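PDB 5T6O: poly-beta-hydroxybuterate polymerase from Cupriavidus necator, which probably acts, through this alpha/beta hydrolase-fold catalytic domain, as an acyltransferase that joins hydroxybutyryl units into polyhydroxybutyrate without a template. Local coordinates for residues Lys49-Asp54 and Arg383-Lys388; Leu190-Ser195 and Phe224-Ala229. The protein carries 1 engineered substitution. All blocks are in the same frame, centred on the assembly; numbering follows the deposited sequence.

Contact 1 of 2, residues Lys49-Asp54 and Arg383-Lys388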
loop_
_atom_site.group_PDB
_atom_site.type_symbol
_atom_site.label_atom_id
_atom_site.label_comp_id
_atom_site.label_asym_id
_atom_site.label_seq_id
_atom_site.Cartn_x
_atom_site.Cartn_y
_atom_site.Cartn_z
ATOM N N LYS A 49 -24.353 19.433 -2.831
ATOM C CA LYS A 49 -25.437 19.751 -3.751
ATOM C C LYS A 49 -25.058 19.473 -5.201
ATOM O O LYS A 49 -23.900 19.221 -5.538
ATOM C CB LYS A 49 -25.858 21.213 -3.579
ATOM C CG LYS A 49 -26.446 21.455 -2.181
ATOM C CD LYS A 49 -26.562 22.935 -1.880
ATOM C CE LYS A 49 -27.129 23.141 -0.473
ATOM N NZ LYS A 49 -27.337 24.599 -0.232
ATOM N N TYR A 50 -26.069 19.552 -6.075
ATOM C CA TYR A 50 -25.909 19.053 -7.442
ATOM C C TYR A 50 -24.901 19.843 -8.262
ATOM O O TYR A 50 -24.366 19.305 -9.241
ATOM C CB TYR A 50 -27.250 19.067 -8.180
ATOM C CG TYR A 50 -27.678 20.416 -8.727
ATOM C CD1 TYR A 50 -27.204 20.883 -9.960
ATOM C CD2 TYR A 50 -28.576 21.214 -8.028
ATOM C CE1 TYR A 50 -27.590 22.110 -10.451
ATOM C CE2 TYR A 50 -28.975 22.437 -8.519
ATOM C CZ TYR A 50 -28.481 22.876 -9.736
ATOM O OH TYR A 50 -28.890 24.091 -10.222
ATOM N N TYR A 51 -24.659 21.107 -7.916
ATOM C CA TYR A 51 -24.048 22.024 -8.868
ATOM C C TYR A 51 -22.552 21.802 -9.046
ATOM O O TYR A 51 -21.929 22.529 -9.828
ATOM C CB TYR A 51 -24.338 23.473 -8.466
ATOM C CG TYR A 51 -23.795 23.916 -7.129
ATOM C CD1 TYR A 51 -22.488 24.394 -7.012
ATOM C CD2 TYR A 51 -24.607 23.939 -5.999
ATOM C CE1 TYR A 51 -21.993 24.823 -5.803
ATOM C CE2 TYR A 51 -24.112 24.382 -4.770
ATOM C CZ TYR A 51 -22.809 24.818 -4.684
ATOM O OH TYR A 51 -22.303 25.249 -3.480
ATOM N N ILE A 52 -21.966 20.801 -8.377
ATOM C CA ILE A 52 -20.664 20.323 -8.839
ATOM C C ILE A 52 -20.748 19.940 -10.315
ATOM O O ILE A 52 -19.756 20.037 -11.046
ATOM C CB ILE A 52 -20.167 19.139 -7.968
ATOM C CG1 ILE A 52 -18.706 18.790 -8.297
ATOM C CG2 ILE A 52 -21.059 17.901 -8.159
ATOM C CD1 ILE A 52 -17.750 19.952 -8.174
ATOM N N LEU A 53 -21.936 19.552 -10.786
ATOM C CA LEU A 53 -22.153 19.195 -12.187
ATOM C C LEU A 53 -22.502 20.389 -13.062
ATOM O O LEU A 53 -22.599 20.227 -14.280
ATOM C CB LEU A 53 -23.277 18.162 -12.303
ATOM C CG LEU A 53 -23.022 16.855 -11.553
ATOM C CD1 LEU A 53 -24.178 15.912 -11.740
ATOM C CD2 LEU A 53 -21.720 16.227 -12.059
ATOM N N ASP A 54 -22.716 21.567 -12.477
ATOM C CA ASP A 54 -22.992 22.794 -13.241
ATOM C C ASP A 54 -22.272 23.945 -12.542
ATOM O O ASP A 54 -22.868 24.932 -12.136
ATOM C CB ASP A 54 -24.497 23.059 -13.344
ATOM C CG ASP A 54 -24.822 24.324 -14.150
ATOM O OD1 ASP A 54 -24.052 24.653 -15.070
ATOM O OD2 ASP A 54 -25.841 24.993 -13.858
ATOM N N ARG A 383 -35.075 27.116 -5.910
ATOM C CA ARG A 383 -34.859 27.560 -4.535
ATOM C C ARG A 383 -34.354 26.448 -3.610
ATOM O O ARG A 383 -33.744 26.766 -2.578
ATOM C CB ARG A 383 -36.149 28.186 -3.972
ATOM C CG ARG A 383 -37.257 27.209 -3.647
ATOM C CD ARG A 383 -38.599 27.936 -3.428
ATOM N NE ARG A 383 -39.646 27.004 -3.016
ATOM C CZ ARG A 383 -40.348 26.241 -3.850
ATOM N NH1 ARG A 383 -40.144 26.302 -5.166
ATOM N NH2 ARG A 383 -41.268 25.414 -3.365
ATOM N N TYR A 384 -34.577 25.162 -3.930
ATOM C CA TYR A 384 -34.092 24.117 -3.020
ATOM C C TYR A 384 -32.582 24.191 -2.849
ATOM O O TYR A 384 -32.073 24.079 -1.726
ATOM C CB TYR A 384 -34.469 22.707 -3.494
ATOM C CG TYR A 384 -35.926 22.311 -3.318
ATOM C CD1 TYR A 384 -36.927 23.276 -3.174
ATOM C CD2 TYR A 384 -36.303 20.961 -3.321
ATOM C CE1 TYR A 384 -38.257 22.915 -3.034
ATOM C CE2 TYR A 384 -37.639 20.586 -3.171
ATOM C CZ TYR A 384 -38.607 21.574 -3.039
ATOM O OH TYR A 384 -39.929 21.227 -2.901
ATOM N N VAL A 385 -31.845 24.388 -3.946
ATOM C CA VAL A 385 -30.386 24.334 -3.861
ATOM C C VAL A 385 -29.829 25.510 -3.056
ATOM O O VAL A 385 -28.688 25.447 -2.581
ATOM C CB VAL A 385 -29.768 24.280 -5.275
ATOM C CG1 VAL A 385 -29.974 25.612 -5.992
ATOM C CG2 VAL A 385 -28.262 23.894 -5.207
ATOM N N LYS A 386 -30.617 26.579 -2.868
ATOM C CA LYS A 386 -30.156 27.734 -2.106
ATOM C C LYS A 386 -30.346 27.571 -0.603
ATOM O O LYS A 386 -29.847 28.403 0.163
ATOM C CB LYS A 386 -30.885 29.004 -2.575
ATOM C CG LYS A 386 -30.644 29.307 -4.052
ATOM C CD LYS A 386 -31.482 30.499 -4.554
ATOM C CE LYS A 386 -31.253 30.688 -6.051
ATOM N NZ LYS A 386 -31.994 31.837 -6.621
ATOM N N ALA A 387 -31.054 26.535 -0.164
ATOM C CA ALA A 387 -31.355 26.369 1.251
ATOM C C ALA A 387 -30.117 25.878 1.990
ATOM O O ALA A 387 -29.476 24.906 1.576
ATOM C CB ALA A 387 -32.514 25.391 1.447
ATOM N N LYS A 388 -29.789 26.549 3.090
ATOM C CA LYS A 388 -28.660 26.153 3.918
ATOM C C LYS A 388 -29.045 24.986 4.828
ATOM O O LYS A 388 -30.222 24.741 5.101
ATOM C CB LYS A 388 -28.187 27.337 4.763
ATOM C CG LYS A 388 -29.086 27.638 5.934
#
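Val385 meets two tyrosine rings through the same methyl. Its CG2 reaches Tyr50 CE2 obliquely at 3.7 Å, and it lies at the edge of the Tyr51 ring, near its plane, 3.7 Å from CD2. One face of the Tyr50 ring carries Tyr51 CB, 4.0 Å above the plane and shifted toward the rim; the Tyr50 and Val385 side chains cross at about a right angle. Lys49 completes the apolar patch with its aliphatic chain, CD passing 3.9 Å from Val385 CG2.

Beyond this patch Lys49 turns polar at its end. CG lies anti to the carbonyl carbon (chi1 -65°), and the chain beyond it is extended, which carries NZ to two carbonyls of the facing loop. NZ donates to Val385 O and to Ala387 O, at 2.8 Å each, standing 40° out of the first carbonyl plane and 46° out of the second. A salt bridge to Asp228 adds a third partner, which probably offsets the charge of this buried lysine, together with the two carbonyl dipoles.

The contact fastens the C-terminal tail to the domain body. Residues 49-54, with a 3-10 turn at 50-53, lie in the loop from strand 40-43 to helix 61-67; residues 383-388 follow strand 378-379, at the margin of the main sheet. Tyr50 rests on Leu26 and Tyr28 of strand 23-28 and on Leu74 and Ser76 of strand 72-77, and Val385 also touches Ser76. Tyr51 turns instead to helix 220-227, packing on Phe224 and meeting Trp225 edge-to-face.

Contact 2 of 2, residues Leu190-Ser195 and Phe224-Ala229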
loop_
_atom_site.group_PDB
_atom_site.type_symbol
_atom_site.label_atom_id
_atom_site.label_comp_id
_atom_site.label_asym_id
_atom_site.label_seq_id
_atom_site.Cartn_x
_atom_site.Cartn_y
_atom_site.Cartn_z
ATOM N N LEU A 190 -25.070 16.705 9.323
ATOM C CA LEU A 190 -24.310 17.420 8.305
ATOM C C LEU A 190 -23.447 16.453 7.514
ATOM O O LEU A 190 -22.830 15.546 8.081
ATOM C CB LEU A 190 -23.416 18.474 8.954
ATOM C CG LEU A 190 -24.100 19.727 9.477
ATOM C CD1 LEU A 190 -23.108 20.523 10.316
ATOM C CD2 LEU A 190 -24.623 20.547 8.301
ATOM N N ALA A 191 -23.374 16.674 6.198
ATOM C CA ALA A 191 -22.555 15.833 5.332
ATOM C C ALA A 191 -21.854 16.680 4.289
ATOM O O ALA A 191 -22.416 17.655 3.784
ATOM C CB ALA A 191 -23.383 14.767 4.605
ATOM N N ASN A 192 -20.622 16.299 3.961
ATOM C CA ASN A 192 -19.958 16.843 2.790
ATOM C C ASN A 192 -19.161 15.723 2.143
ATOM O O ASN A 192 -19.068 14.613 2.670
ATOM C CB ASN A 192 -19.089 18.047 3.153
ATOM C CG ASN A 192 -18.045 17.712 4.181
ATOM O OD1 ASN A 192 -17.443 16.651 4.141
ATOM N ND2 ASN A 192 -17.846 18.610 5.129
ATOM N N THR A 193 -18.587 16.018 0.981
ATOM C CA THR A 193 -17.992 14.971 0.165
ATOM C C THR A 193 -16.588 14.623 0.639
ATOM O O THR A 193 -16.279 13.449 0.873
ATOM C CB THR A 193 -17.953 15.413 -1.302
ATOM O OG1 THR A 193 -19.289 15.627 -1.768
ATOM C CG2 THR A 193 -17.282 14.354 -2.164
ATOM N N PHE A 194 -15.724 15.628 0.778
ATOM C CA PHE A 194 -14.328 15.319 1.065
ATOM C C PHE A 194 -14.117 14.859 2.496
ATOM O O PHE A 194 -13.126 14.172 2.762
ATOM C CB PHE A 194 -13.451 16.521 0.719
ATOM C CG PHE A 194 -13.157 16.603 -0.749
ATOM C CD1 PHE A 194 -14.086 17.140 -1.624
ATOM C CD2 PHE A 194 -11.991 16.058 -1.265
ATOM C CE1 PHE A 194 -13.830 17.178 -2.985
ATOM C CE2 PHE A 194 -11.724 16.096 -2.630
ATOM C CZ PHE A 194 -12.648 16.648 -3.489
ATOM N N SER A 195 -15.042 15.163 3.408
ATOM C CA SER A 195 -14.952 14.644 4.768
ATOM C C SER A 195 -16.118 13.717 5.120
ATOM O O SER A 195 -16.470 13.582 6.296
ATOM C CB SER A 195 -14.854 15.796 5.773
ATOM O OG SER A 195 -13.687 16.580 5.522
ATOM N N PHE A 224 -15.816 25.905 -2.003
ATOM C CA PHE A 224 -17.139 26.484 -1.787
ATOM C C PHE A 224 -18.226 25.424 -1.883
ATOM O O PHE A 224 -19.094 25.323 -1.004
ATOM C CB PHE A 224 -17.395 27.608 -2.791
ATOM C CG PHE A 224 -18.821 28.077 -2.818
ATOM C CD1 PHE A 224 -19.304 28.930 -1.831
ATOM C CD2 PHE A 224 -19.680 27.674 -3.834
ATOM C CE1 PHE A 224 -20.613 29.360 -1.848
ATOM C CE2 PHE A 224 -20.999 28.108 -3.855
ATOM C CZ PHE A 224 -21.458 28.961 -2.864
ATOM N N TRP A 225 -18.197 24.620 -2.953
ATOM C CA TRP A 225 -19.162 23.535 -3.106
ATOM C C TRP A 225 -19.082 22.559 -1.941
ATOM O O TRP A 225 -20.101 22.201 -1.343
ATOM C CB TRP A 225 -18.919 22.798 -4.423
ATOM C CG TRP A 225 -19.657 21.503 -4.511
ATOM C CD1 TRP A 225 -21.012 21.338 -4.697
ATOM C CD2 TRP A 225 -19.101 20.184 -4.411
ATOM N NE1 TRP A 225 -21.320 19.995 -4.702
ATOM C CE2 TRP A 225 -20.168 19.269 -4.544
ATOM C CE3 TRP A 225 -17.794 19.684 -4.229
ATOM C CZ2 TRP A 225 -19.977 17.886 -4.520
ATOM C CZ3 TRP A 225 -17.606 18.308 -4.186
ATOM C CH2 TRP A 225 -18.693 17.424 -4.338
ATOM N N ASN A 226 -17.873 22.123 -1.596
ATOM C CA ASN A 226 -17.755 21.182 -0.489
ATOM C C ASN A 226 -18.237 21.795 0.818
ATOM O O ASN A 226 -18.791 21.087 1.666
ATOM C CB ASN A 226 -16.307 20.714 -0.353
ATOM C CG ASN A 226 -16.140 19.666 0.711
ATOM O OD1 ASN A 226 -16.486 18.501 0.505
ATOM N ND2 ASN A 226 -15.586 20.063 1.855
ATOM N N GLY A 227 -18.022 23.096 1.006
ATOM C CA GLY A 227 -18.436 23.760 2.232
ATOM C C GLY A 227 -19.916 24.034 2.326
ATOM O O GLY A 227 -20.415 24.325 3.415
ATOM N N ASP A 228 -20.618 23.941 1.199
ATOM C CA ASP A 228 -22.066 24.152 1.097
ATOM C C ASP A 228 -22.729 22.823 1.484
ATOM O O ASP A 228 -23.147 22.016 0.652
ATOM C CB ASP A 228 -22.409 24.615 -0.316
ATOM C CG ASP A 228 -23.829 25.140 -0.458
ATOM O OD1 ASP A 228 -24.601 25.097 0.520
ATOM O OD2 ASP A 228 -24.169 25.599 -1.578
ATOM N N ALA A 229 -22.782 22.572 2.789
ATOM C CA ALA A 229 -23.074 21.222 3.269
ATOM C C ALA A 229 -24.567 20.898 3.190
ATOM O O ALA A 229 -25.424 21.777 3.150
ATOM C CB ALA A 229 -22.596 21.053 4.713
HETATM O O HOH W 1 -18.481 21.256 4.565
HETATM O O HOH W 2 -14.057 18.730 4.035
#
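Asn226 reaches from the last turn of helix 220-227 into the loop at Thr193 and Phe194, next to an Asx motif in which Asn192 OD1 accepts from Ser195 N at 2.9 Å. This loop leaves strand 188-191, which pairs with strand 230-233 in a small antiparallel sheet of two strands, separate from the main sheet of the alpha/beta hydrolase fold.

The dense part is centred on Asn226 OD1. Phe194 N binds it almost straight, at 3.0 Å with an N-H...O angle of 176°, while Thr193 N adds a weak, bent bond. Asn226 CG, anti to the backbone N (chi1 -176°), carries the amide out from the helix to the loop. The same oxygen sits in the plane of the Phe194 ring at its edge, 3.5 Å from CD1. Thr193 OG1 comes obliquely to the Trp225 ring, 3.2 Å from CH2, and bonds to Asn48. Phe194 CE1 approaches the edge of the indole near CZ3. Ile309 of helix 308-312 packs on both aromatic residues, and Phe161 of a second subunit meets the Phe194 ring with nearly parallel planes.

Toward Leu190 the fit relaxes. Beyond the helix an inverse gamma turn centred on Asp228 leads to Ala229, whose CB touches Ala191 O but stays 4.2 Å from CD2 of the exposed Leu190. Water also mediates part of the interface: one molecule joins Ser195 OG to Asn226 ND2, and another accepts from Asn192 ND2 at 2.8 Å while donating to Asn226 O at 2.9 Å.

Contacts 1 and 2 have centres about 12 Å apart, on the same side of the chain's centre, and contact 2 is nested in the chain loop that contact 1 closes. They touch directly where residues 49-54 meet residues 224-229. Tyr51 OH lies 2.7 Å from Asp228 OD2 and Lys49 O lies 2.8 Å from Trp225 NE1, both probable hydrogen bonds; Ile52 CB packs 3.4 Å from Trp225 CE2. Trp225 thus touches Thr193 and Phe194 in contact 2 and the 3-10 turn in contact 1. Asn79 bridges them again, bonding Ala387 O in contact 1 and, weakly, Ala229 O in contact 2.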